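Local structure of kojibiose phosphorylase (Gut metagenome, 6W0P) at residues S158-D164 / L239-K245; V108-K114 / R126-L131. The protein is a phosphorylase of glycosyl hydrolase family 65, built from an N-terminal beta-sandwich domain, a central catalytic domain and a small C-terminal domain. All blocks are in the same frame, centred on the assembly; numbering follows the deposited sequence.

Interaction 1. Residues S158-D164 / L239-K245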
ATOM      1  N   SER A 158      35.020  20.711  32.980  1.00 35.97           N
ATOM      2  CA  SER A 158      35.545  21.459  34.143  1.00 35.62           C
ATOM      3  C   SER A 158      34.501  21.520  35.275  1.00 35.75           C
ATOM      4  O   SER A 158      33.291  21.628  34.999  1.00 35.13           O
ATOM      5  CB  SER A 158      35.968  22.816  33.731  1.00 35.05           C
ATOM      6  OG  SER A 158      34.858  23.677  33.716  1.00 34.75           O
ATOM      7  N   PHE A 159      34.983  21.478  36.515  1.00 35.88           N
ATOM      8  CA  PHE A 159      34.182  21.530  37.760  1.00 36.19           C
ATOM      9  C   PHE A 159      34.699  22.706  38.593  1.00 36.39           C
ATOM     10  O   PHE A 159      35.932  22.853  38.715  1.00 35.39           O
ATOM     11  CB  PHE A 159      34.324  20.205  38.511  1.00 36.02           C
ATOM     12  CG  PHE A 159      33.827  18.977  37.786  1.00 35.47           C
ATOM     13  CD1 PHE A 159      32.512  18.565  37.900  1.00 35.10           C
ATOM     14  CD2 PHE A 159      34.686  18.200  37.032  1.00 35.26           C
ATOM     15  CE1 PHE A 159      32.062  17.426  37.257  1.00 34.59           C
ATOM     16  CE2 PHE A 159      34.233  17.064  36.383  1.00 35.01           C
ATOM     17  CZ  PHE A 159      32.924  16.674  36.503  1.00 34.82           C
ATOM     18  N   GLU A 160      33.813  23.559  39.100  1.00 37.36           N
ATOM     19  CA  GLU A 160      34.235  24.596  40.078  1.00 38.95           C
ATOM     20  C   GLU A 160      33.227  24.630  41.224  1.00 39.60           C
ATOM     21  O   GLU A 160      32.112  25.160  41.012  1.00 39.33           O
ATOM     22  CB  GLU A 160      34.396  25.976  39.439  1.00 39.45           C
ATOM     23  CG  GLU A 160      34.951  27.003  40.425  1.00 40.67           C
ATOM     24  CD  GLU A 160      35.465  28.301  39.817  1.00 41.02           C
ATOM     25  OE1 GLU A 160      35.673  28.342  38.581  1.00 40.51           O
ATOM     26  OE2 GLU A 160      35.640  29.278  40.585  1.00 42.10           O
ATOM     27  N   SER A 161      33.625  24.088  42.383  1.00 40.04           N
ATOM     28  CA  SER A 161      32.811  24.025  43.624  1.00 40.39           C
ATOM     29  C   SER A 161      33.057  25.270  44.472  1.00 40.63           C
ATOM     30  O   SER A 161      34.220  25.697  44.558  1.00 41.84           O
ATOM     31  CB  SER A 161      33.125  22.780  44.407  1.00 40.59           C
ATOM     32  OG  SER A 161      32.140  22.572  45.408  1.00 40.55           O
ATOM     33  N   ASP A 162      32.006  25.827  45.074  1.00 41.25           N
ATOM     34  CA  ASP A 162      32.126  26.953  46.046  1.00 42.46           C
ATOM     35  C   ASP A 162      32.631  26.422  47.402  1.00 42.30           C
ATOM     36  O   ASP A 162      33.080  27.245  48.196  1.00 43.31           O
ATOM     37  CB  ASP A 162      30.831  27.778  46.162  1.00 43.05           C
ATOM     38  CG  ASP A 162      29.634  27.050  46.774  1.00 44.47           C
ATOM     39  OD1 ASP A 162      29.705  25.792  46.938  1.00 44.47           O
ATOM     40  OD2 ASP A 162      28.625  27.737  47.088  1.00 44.60           O
ATOM     41  N   ILE A 163      32.582  25.113  47.675  1.00 42.82           N
ATOM     42  CA  ILE A 163      33.172  24.504  48.916  1.00 43.43           C
ATOM     43  C   ILE A 163      34.059  23.327  48.533  1.00 43.17           C
ATOM     44  O   ILE A 163      33.846  22.761  47.470  1.00 43.26           O
ATOM     45  CB  ILE A 163      32.104  24.039  49.929  1.00 44.15           C
ATOM     46  CG1 ILE A 163      31.188  22.967  49.338  1.00 44.38           C
ATOM     47  CG2 ILE A 163      31.307  25.209  50.483  1.00 44.28           C
ATOM     48  CD1 ILE A 163      30.231  22.363  50.333  1.00 44.53           C
ATOM     49  N   ASP A 164      34.981  22.952  49.417  1.00 44.52           N
ATOM     50  CA  ASP A 164      35.692  21.644  49.369  1.00 45.36           C
ATOM     51  C   ASP A 164      34.639  20.530  49.336  1.00 44.63           C
ATOM     52  O   ASP A 164      33.762  20.521  50.220  1.00 45.20           O
ATOM     53  CB  ASP A 164      36.654  21.459  50.550  1.00 45.70           C
ATOM     54  CG  ASP A 164      37.865  22.376  50.515  1.00 46.50           C
ATOM     55  OD1 ASP A 164      38.221  22.844  49.415  1.00 47.03           O
ATOM     56  OD2 ASP A 164      38.434  22.638  51.590  1.00 47.88           O
ATOM     57  N   LEU A 239      37.444  18.291  44.713  1.00 46.53           N
ATOM     58  CA  LEU A 239      37.343  19.692  44.257  1.00 46.16           C
ATOM     59  C   LEU A 239      37.766  20.591  45.414  1.00 47.23           C
ATOM     60  O   LEU A 239      37.234  20.416  46.520  1.00 48.03           O
ATOM     61  CB  LEU A 239      35.906  19.991  43.820  1.00 45.75           C
ATOM     62  CG  LEU A 239      35.320  19.096  42.731  1.00 45.32           C
ATOM     63  CD1 LEU A 239      33.948  19.607  42.324  1.00 44.40           C
ATOM     64  CD2 LEU A 239      36.241  19.007  41.525  1.00 45.30           C
ATOM     65  N   GLU A 240      38.700  21.502  45.157  1.00 48.52           N
ATOM     66  CA  GLU A 240      39.087  22.589  46.085  1.00 49.85           C
ATOM     67  C   GLU A 240      38.200  23.788  45.756  1.00 48.12           C
ATOM     68  O   GLU A 240      38.111  24.149  44.536  1.00 44.92           O
ATOM     69  CB  GLU A 240      40.562  22.960  45.930  1.00 53.58           C
ATOM     70  CG  GLU A 240      41.503  21.767  45.980  1.00 58.00           C
ATOM     71  CD  GLU A 240      42.981  22.117  45.897  1.00 61.17           C
ATOM     72  OE1 GLU A 240      43.327  23.308  46.120  1.00 62.87           O
ATOM     73  OE2 GLU A 240      43.784  21.197  45.612  1.00 64.76           O
ATOM     74  N   ALA A 241      37.579  24.356  46.793  1.00 46.08           N
ATOM     75  CA  ALA A 241      36.730  25.567  46.726  1.00 46.18           C
ATOM     76  C   ALA A 241      37.373  26.611  45.803  1.00 45.14           C
ATOM     77  O   ALA A 241      38.576  26.928  45.991  1.00 46.01           O
ATOM     78  CB  ALA A 241      36.525  26.127  48.110  1.00 45.88           C
ATOM     79  N   ASN A 242      36.612  27.089  44.817  1.00 43.51           N
ATOM     80  CA  ASN A 242      37.001  28.226  43.941  1.00 43.12           C
ATOM     81  C   ASN A 242      38.175  27.858  43.008  1.00 43.34           C
ATOM     82  O   ASN A 242      38.755  28.779  42.430  1.00 43.54           O
ATOM     83  CB  ASN A 242      37.315  29.462  44.796  1.00 42.11           C
ATOM     84  CG  ASN A 242      36.254  29.739  45.843  1.00 41.43           C
ATOM     85  OD1 ASN A 242      35.073  29.758  45.518  1.00 40.01           O
ATOM     86  ND2 ASN A 242      36.659  29.928  47.092  1.00 40.34           N
ATOM     87  N   LYS A 243      38.516  26.581  42.832  1.00 45.02           N
ATOM     88  CA  LYS A 243      39.632  26.145  41.941  1.00 47.05           C
ATOM     89  C   LYS A 243      39.097  25.202  40.861  1.00 45.19           C
ATOM     90  O   LYS A 243      38.603  24.124  41.188  1.00 43.45           O
ATOM     91  CB  LYS A 243      40.747  25.436  42.716  1.00 50.93           C
ATOM     92  CG  LYS A 243      42.027  25.234  41.919  1.00 54.20           C
ATOM     93  CD  LYS A 243      43.064  24.374  42.629  1.00 56.97           C
ATOM     94  CE  LYS A 243      44.308  24.142  41.789  1.00 58.17           C
ATOM     95  NZ  LYS A 243      45.454  23.691  42.618  1.00 58.61           N
ATOM     96  N   GLU A 244      39.204  25.600  39.602  1.00 43.79           N
ATOM     97  CA  GLU A 244      38.598  24.837  38.490  1.00 43.42           C
ATOM     98  C   GLU A 244      39.427  23.568  38.280  1.00 43.89           C
ATOM     99  O   GLU A 244      40.652  23.659  38.280  1.00 44.94           O
ATOM    100  CB  GLU A 244      38.513  25.724  37.258  1.00 42.90           C
ATOM    101  CG  GLU A 244      37.960  24.994  36.068  1.00 43.42           C
ATOM    102  CD  GLU A 244      37.995  25.851  34.827  1.00 42.60           C
ATOM    103  OE1 GLU A 244      38.780  25.517  33.932  1.00 41.64           O
ATOM    104  OE2 GLU A 244      37.259  26.851  34.791  1.00 42.85           O
ATOM    105  N   LYS A 245      38.763  22.420  38.173  1.00 43.75           N
ATOM    106  CA  LYS A 245      39.375  21.116  37.848  1.00 44.32           C
ATOM    107  C   LYS A 245      38.833  20.702  36.480  1.00 42.04           C
ATOM    108  O   LYS A 245      37.609  20.594  36.355  1.00 40.33           O
ATOM    109  CB  LYS A 245      39.020  20.108  38.947  1.00 45.96           C
ATOM    110  CG  LYS A 245      39.515  18.691  38.718  1.00 48.10           C
ATOM    111  CD  LYS A 245      41.006  18.561  38.941  1.00 51.18           C
ATOM    112  CE  LYS A 245      41.554  17.203  38.533  1.00 53.41           C
ATOM    113  NZ  LYS A 245      42.910  17.316  37.931  1.00 54.19           N
TER
HETATM  114  O   HOH W   1      34.969  27.173  36.228  1.00 50.33           O
HETATM  115  O   HOH W   2      36.187  23.251  42.619  1.00 46.35           O
HETATM  116  O   HOH W   3      33.273  29.944  47.833  1.00 39.49           O

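Interaction 2. Residues V108-K114 / R126-L131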
ATOM      1  N   VAL A 108      17.574  17.305  39.322  1.00 41.75           N
ATOM      2  CA  VAL A 108      18.368  18.057  40.343  1.00 41.82           C
ATOM      3  C   VAL A 108      18.008  19.547  40.302  1.00 42.10           C
ATOM      4  O   VAL A 108      17.275  19.963  39.405  1.00 41.01           O
ATOM      5  CB  VAL A 108      19.881  17.811  40.167  1.00 41.33           C
ATOM      6  CG1 VAL A 108      20.217  16.321  40.252  1.00 41.00           C
ATOM      7  CG2 VAL A 108      20.415  18.424  38.875  1.00 40.53           C
ATOM      8  N   LYS A 109      18.485  20.313  41.287  1.00 43.58           N
ATOM      9  CA  LYS A 109      18.373  21.793  41.313  1.00 44.68           C
ATOM     10  C   LYS A 109      19.625  22.363  40.632  1.00 43.05           C
ATOM     11  O   LYS A 109      20.752  21.898  40.931  1.00 42.30           O
ATOM     12  CB  LYS A 109      18.196  22.328  42.741  1.00 47.64           C
ATOM     13  CG  LYS A 109      16.751  22.372  43.219  1.00 49.87           C
ATOM     14  CD  LYS A 109      16.566  21.915  44.648  1.00 52.40           C
ATOM     15  CE  LYS A 109      15.130  21.541  44.960  1.00 53.86           C
ATOM     16  NZ  LYS A 109      14.940  21.313  46.414  1.00 55.35           N
ATOM     17  N   PHE A 110      19.427  23.296  39.707  1.00 41.59           N
ATOM     18  CA  PHE A 110      20.525  23.927  38.929  1.00 40.86           C
ATOM     19  C   PHE A 110      20.110  25.359  38.619  1.00 39.61           C
ATOM     20  O   PHE A 110      18.924  25.646  38.712  1.00 39.70           O
ATOM     21  CB  PHE A 110      20.859  23.089  37.693  1.00 39.19           C
ATOM     22  CG  PHE A 110      19.752  23.019  36.681  1.00 39.53           C
ATOM     23  CD1 PHE A 110      18.729  22.096  36.809  1.00 39.56           C
ATOM     24  CD2 PHE A 110      19.740  23.876  35.589  1.00 39.40           C
ATOM     25  CE1 PHE A 110      17.710  22.038  35.868  1.00 39.70           C
ATOM     26  CE2 PHE A 110      18.723  23.820  34.652  1.00 39.03           C
ATOM     27  CZ  PHE A 110      17.719  22.889  34.784  1.00 39.72           C
ATOM     28  N   GLU A 111      21.067  26.230  38.309  1.00 39.68           N
ATOM     29  CA  GLU A 111      20.783  27.647  37.936  1.00 39.84           C
ATOM     30  C   GLU A 111      21.827  28.086  36.895  1.00 38.67           C
ATOM     31  O   GLU A 111      22.785  27.326  36.679  1.00 39.95           O
ATOM     32  CB  GLU A 111      20.737  28.516  39.203  1.00 39.30           C
ATOM     33  CG  GLU A 111      22.101  28.673  39.847  1.00 40.00           C
ATOM     34  CD  GLU A 111      22.172  29.341  41.213  1.00 40.52           C
ATOM     35  OE1 GLU A 111      21.112  29.522  41.867  1.00 42.08           O
ATOM     36  OE2 GLU A 111      23.296  29.674  41.617  1.00 39.70           O
ATOM     37  N   ASP A 112      21.637  29.249  36.273  1.00 38.61           N
ATOM     38  CA  ASP A 112      22.596  29.883  35.325  1.00 39.05           C
ATOM     39  C   ASP A 112      23.039  28.867  34.264  1.00 36.99           C
ATOM     40  O   ASP A 112      24.248  28.650  34.126  1.00 36.35           O
ATOM     41  CB  ASP A 112      23.801  30.461  36.067  1.00 40.77           C
ATOM     42  CG  ASP A 112      23.427  31.557  37.043  1.00 42.96           C
ATOM     43  OD1 ASP A 112      22.344  32.153  36.854  1.00 45.37           O
ATOM     44  OD2 ASP A 112      24.209  31.789  37.997  1.00 45.69           O
ATOM     45  N   PHE A 113      22.070  28.219  33.615  1.00 36.11           N
ATOM     46  CA  PHE A 113      22.248  27.306  32.457  1.00 35.21           C
ATOM     47  C   PHE A 113      22.422  28.172  31.211  1.00 35.88           C
ATOM     48  O   PHE A 113      21.647  29.120  31.003  1.00 35.17           O
ATOM     49  CB  PHE A 113      21.026  26.396  32.308  1.00 34.72           C
ATOM     50  CG  PHE A 113      21.039  25.430  31.153  1.00 33.19           C
ATOM     51  CD1 PHE A 113      20.693  25.841  29.882  1.00 32.79           C
ATOM     52  CD2 PHE A 113      21.294  24.089  31.360  1.00 33.16           C
ATOM     53  CE1 PHE A 113      20.689  24.951  28.823  1.00 32.54           C
ATOM     54  CE2 PHE A 113      21.297  23.196  30.299  1.00 32.75           C
ATOM     55  CZ  PHE A 113      20.987  23.629  29.034  1.00 32.69           C
ATOM     56  N   LYS A 114      23.411  27.849  30.394  1.00 36.89           N
ATOM     57  CA  LYS A 114      23.624  28.531  29.099  1.00 38.70           C
ATOM     58  C   LYS A 114      24.192  27.485  28.142  1.00 36.57           C
ATOM     59  O   LYS A 114      25.115  26.776  28.559  1.00 36.09           O
ATOM     60  CB  LYS A 114      24.513  29.760  29.321  1.00 41.12           C
ATOM     61  CG  LYS A 114      24.858  30.553  28.077  1.00 43.52           C
ATOM     62  CD  LYS A 114      25.482  31.895  28.413  1.00 46.86           C
ATOM     63  CE  LYS A 114      25.635  32.822  27.224  1.00 47.67           C
ATOM     64  NZ  LYS A 114      25.520  34.251  27.623  1.00 49.92           N
ATOM     65  N   ARG A 126      28.148  23.845  27.090  1.00 35.85           N
ATOM     66  CA  ARG A 126      27.001  23.862  28.020  1.00 36.03           C
ATOM     67  C   ARG A 126      27.569  24.169  29.400  1.00 36.17           C
ATOM     68  O   ARG A 126      28.511  23.463  29.810  1.00 36.47           O
ATOM     69  CB  ARG A 126      26.234  22.542  27.915  1.00 36.09           C
ATOM     70  CG  ARG A 126      24.765  22.640  28.299  1.00 36.62           C
ATOM     71  CD  ARG A 126      24.007  21.377  27.935  1.00 36.83           C
ATOM     72  NE  ARG A 126      24.808  20.184  28.198  1.00 37.04           N
ATOM     73  CZ  ARG A 126      24.632  19.332  29.212  1.00 37.35           C
ATOM     74  NH1 ARG A 126      23.653  19.503  30.084  1.00 37.73           N
ATOM     75  NH2 ARG A 126      25.449  18.298  29.346  1.00 37.91           N
ATOM     76  N   THR A 127      27.045  25.213  30.044  1.00 35.58           N
ATOM     77  CA  THR A 127      27.433  25.663  31.405  1.00 36.34           C
ATOM     78  C   THR A 127      26.182  25.628  32.302  1.00 36.58           C
ATOM     79  O   THR A 127      25.090  25.940  31.819  1.00 36.03           O
ATOM     80  CB  THR A 127      28.103  27.041  31.311  1.00 36.96           C
ATOM     81  OG1 THR A 127      29.230  26.964  30.425  1.00 36.42           O
ATOM     82  CG2 THR A 127      28.545  27.570  32.655  1.00 37.40           C
ATOM     83  N   PHE A 128      26.313  25.202  33.557  1.00 36.78           N
ATOM     84  CA  PHE A 128      25.218  25.287  34.556  1.00 37.24           C
ATOM     85  C   PHE A 128      25.816  25.124  35.953  1.00 37.99           C
ATOM     86  O   PHE A 128      26.946  24.598  36.093  1.00 38.64           O
ATOM     87  CB  PHE A 128      24.130  24.259  34.234  1.00 37.14           C
ATOM     88  CG  PHE A 128      24.666  22.865  34.051  1.00 37.29           C
ATOM     89  CD1 PHE A 128      24.813  22.021  35.130  1.00 37.30           C
ATOM     90  CD2 PHE A 128      25.058  22.413  32.805  1.00 37.09           C
ATOM     91  CE1 PHE A 128      25.341  20.754  34.968  1.00 38.37           C
ATOM     92  CE2 PHE A 128      25.586  21.145  32.642  1.00 37.13           C
ATOM     93  CZ  PHE A 128      25.742  20.321  33.727  1.00 37.80           C
ATOM     94  N   THR A 129      25.103  25.609  36.966  1.00 38.30           N
ATOM     95  CA  THR A 129      25.520  25.435  38.377  1.00 38.86           C
ATOM     96  C   THR A 129      24.589  24.417  39.046  1.00 39.20           C
ATOM     97  O   THR A 129      23.372  24.650  39.109  1.00 39.69           O
ATOM     98  CB  THR A 129      25.645  26.776  39.101  1.00 38.73           C
ATOM     99  OG1 THR A 129      26.579  27.570  38.357  1.00 38.48           O
ATOM    100  CG2 THR A 129      26.114  26.603  40.529  1.00 38.97           C
ATOM    101  N   TRP A 130      25.177  23.316  39.498  1.00 39.23           N
ATOM    102  CA  TRP A 130      24.517  22.204  40.223  1.00 39.23           C
ATOM    103  C   TRP A 130      24.441  22.570  41.704  1.00 39.97           C
ATOM    104  O   TRP A 130      25.520  22.730  42.324  1.00 39.68           O
ATOM    105  CB  TRP A 130      25.324  20.925  40.003  1.00 38.97           C
ATOM    106  CG  TRP A 130      24.694  19.673  40.510  1.00 39.43           C
ATOM    107  CD1 TRP A 130      23.393  19.464  40.869  1.00 39.95           C
ATOM    108  CD2 TRP A 130      25.362  18.419  40.660  1.00 39.23           C
ATOM    109  NE1 TRP A 130      23.212  18.161  41.245  1.00 39.79           N
ATOM    110  CE2 TRP A 130      24.403  17.496  41.123  1.00 39.66           C
ATOM    111  CE3 TRP A 130      26.675  17.993  40.443  1.00 39.41           C
ATOM    112  CZ2 TRP A 130      24.722  16.164  41.377  1.00 40.00           C
ATOM    113  CZ3 TRP A 130      26.994  16.678  40.710  1.00 40.11           C
ATOM    114  CH2 TRP A 130      26.029  15.778  41.168  1.00 39.95           C
ATOM    115  N   LEU A 131      23.224  22.739  42.226  1.00 40.94           N
ATOM    116  CA  LEU A 131      22.956  22.947  43.668  1.00 42.37           C
ATOM    117  C   LEU A 131      22.693  21.565  44.277  1.00 43.16           C
ATOM    118  O   LEU A 131      21.585  21.059  44.176  1.00 41.62           O
ATOM    119  CB  LEU A 131      21.784  23.917  43.837  1.00 43.65           C
ATOM    120  CG  LEU A 131      21.783  25.127  42.897  1.00 44.71           C
ATOM    121  CD1 LEU A 131      20.650  26.081  43.258  1.00 45.83           C
ATOM    122  CD2 LEU A 131      23.114  25.864  42.915  1.00 45.42           C
TER
HETATM  123  O   HOH W   4      26.463  28.218  35.589  1.00 40.03           O

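Interaction 1. Residues S158-D164 / L239-K245
Ser158 meets the other segment with both backbone and side chain: its CA makes a CA-H...O contact with Lys245 O at 3.1 Å, while its CB lies 3.8 Å from Glu244 CG. Phe159 forms an antiparallel hydrogen-bonded pair with Lys245: Phe159 N donates to Lys245 O (2.8 Å), and Lys245 N donates back to Phe159 O (2.9 Å). The Phe159 ring leads away into the core, against Ile167, Leu169 and Leu237, and its CB packs 3.8 Å from Leu239 CD2. Glu160 OE1 and Glu244 OE2, like charges, are 4.4 Å apart, and water 1 eases this by donating to Glu160 OE1 and Glu244 OE2, both at 2.7 Å. From Ser161 on, the main partner is the type II turn Glu240-Lys243, closed by Lys243 N to Glu240 O (3.0 Å). This turn links strand 230-239 of one sheet to strand 245-256 of the other, so the contact sets the end of strand 152-161 and the turn after it against a crossover between the two sheets of the beta-sandwich domain. Ser161 O accepts from Asn242 N (2.8 Å), Ser161 N reaches Glu240 O through water 2, and Ser161 OG donates to Ile163 O (2.7 Å), spanning the bend after the strand. Asp162 turns its carboxylate to Lys136 N on strand 135-145, while water 3 bridges its O to Asn242 OD1. Ile163 C lies 3.8 Å from Ala241 CB. Asp164 OD1 accepts from Ala241 N (3.1 Å), tying its exposed side chain to the turn.

Interaction 2. Residues V108-K114 / R126-L131
Arg126, already within strand 123-132, makes a CA-H...O contact from its CA to Lys114 O (3.5 Å), and its CD lies 3.9 Å from Phe113 CZ. The guanidinium forms salt bridges to Glu48 and Asp47 and a cation-pi contact with Phe46. Thr127 and Lys114 are a hydrogen-bonded pair, with Thr127 N to Lys114 O and Lys114 N to Thr127 O both 2.9 Å. Next comes a beta bulge: the register slips by one residue between Lys114 and Glu111, where Asp112 adopts positive phi (50°). Phe128 therefore lies beside Phe113, its CB 4.0 Å from Phe113 CD2. Regular pairing resumes at Thr129, which exchanges bonds with Glu111 (Thr129 N to Glu111 O and Glu111 N to Thr129 O, each 2.9 Å); water 4 links Thr129 OG1 to Asp112 O. Trp130 pairs with Phe110 without hydrogen bonds, its CD1 3.7 Å from Val108 CG2, while NE1 donates to Glu101. At Leu131, N donates to Lys109 O (2.9 Å). Residues 109-114 and 126-131 run antiparallel, at 173°, within the hairpin of strands 109-118 and 123-132, which the large antiparallel sheet flanks with strand 15-19 beside 109-118 and strand 135-145 beside 123-132.

Overall arrangement
Both contacts belong to the N-terminal beta-sandwich domain, and both reach its large antiparallel sheet. Strand 135-145 lies between them: it hydrogen-bonds to strand 123-132 of interaction 2 on one side and to strand 152-161 of interaction 1 on the other. Ile137 and Ile139 are shared neighbours, each touched by a side chain of interaction 1 and backbone-bonded to a residue of interaction 2. The centres are 15 Å apart and the nearest atoms about 6 Å, without direct touch. Interaction 2 joins neighbours in sequence within this sheet, whereas interaction 1 also involves the connection from the second sheet. Their centres lie 33 Å (interaction 2) and 42 Å (interaction 1) from the chain centre.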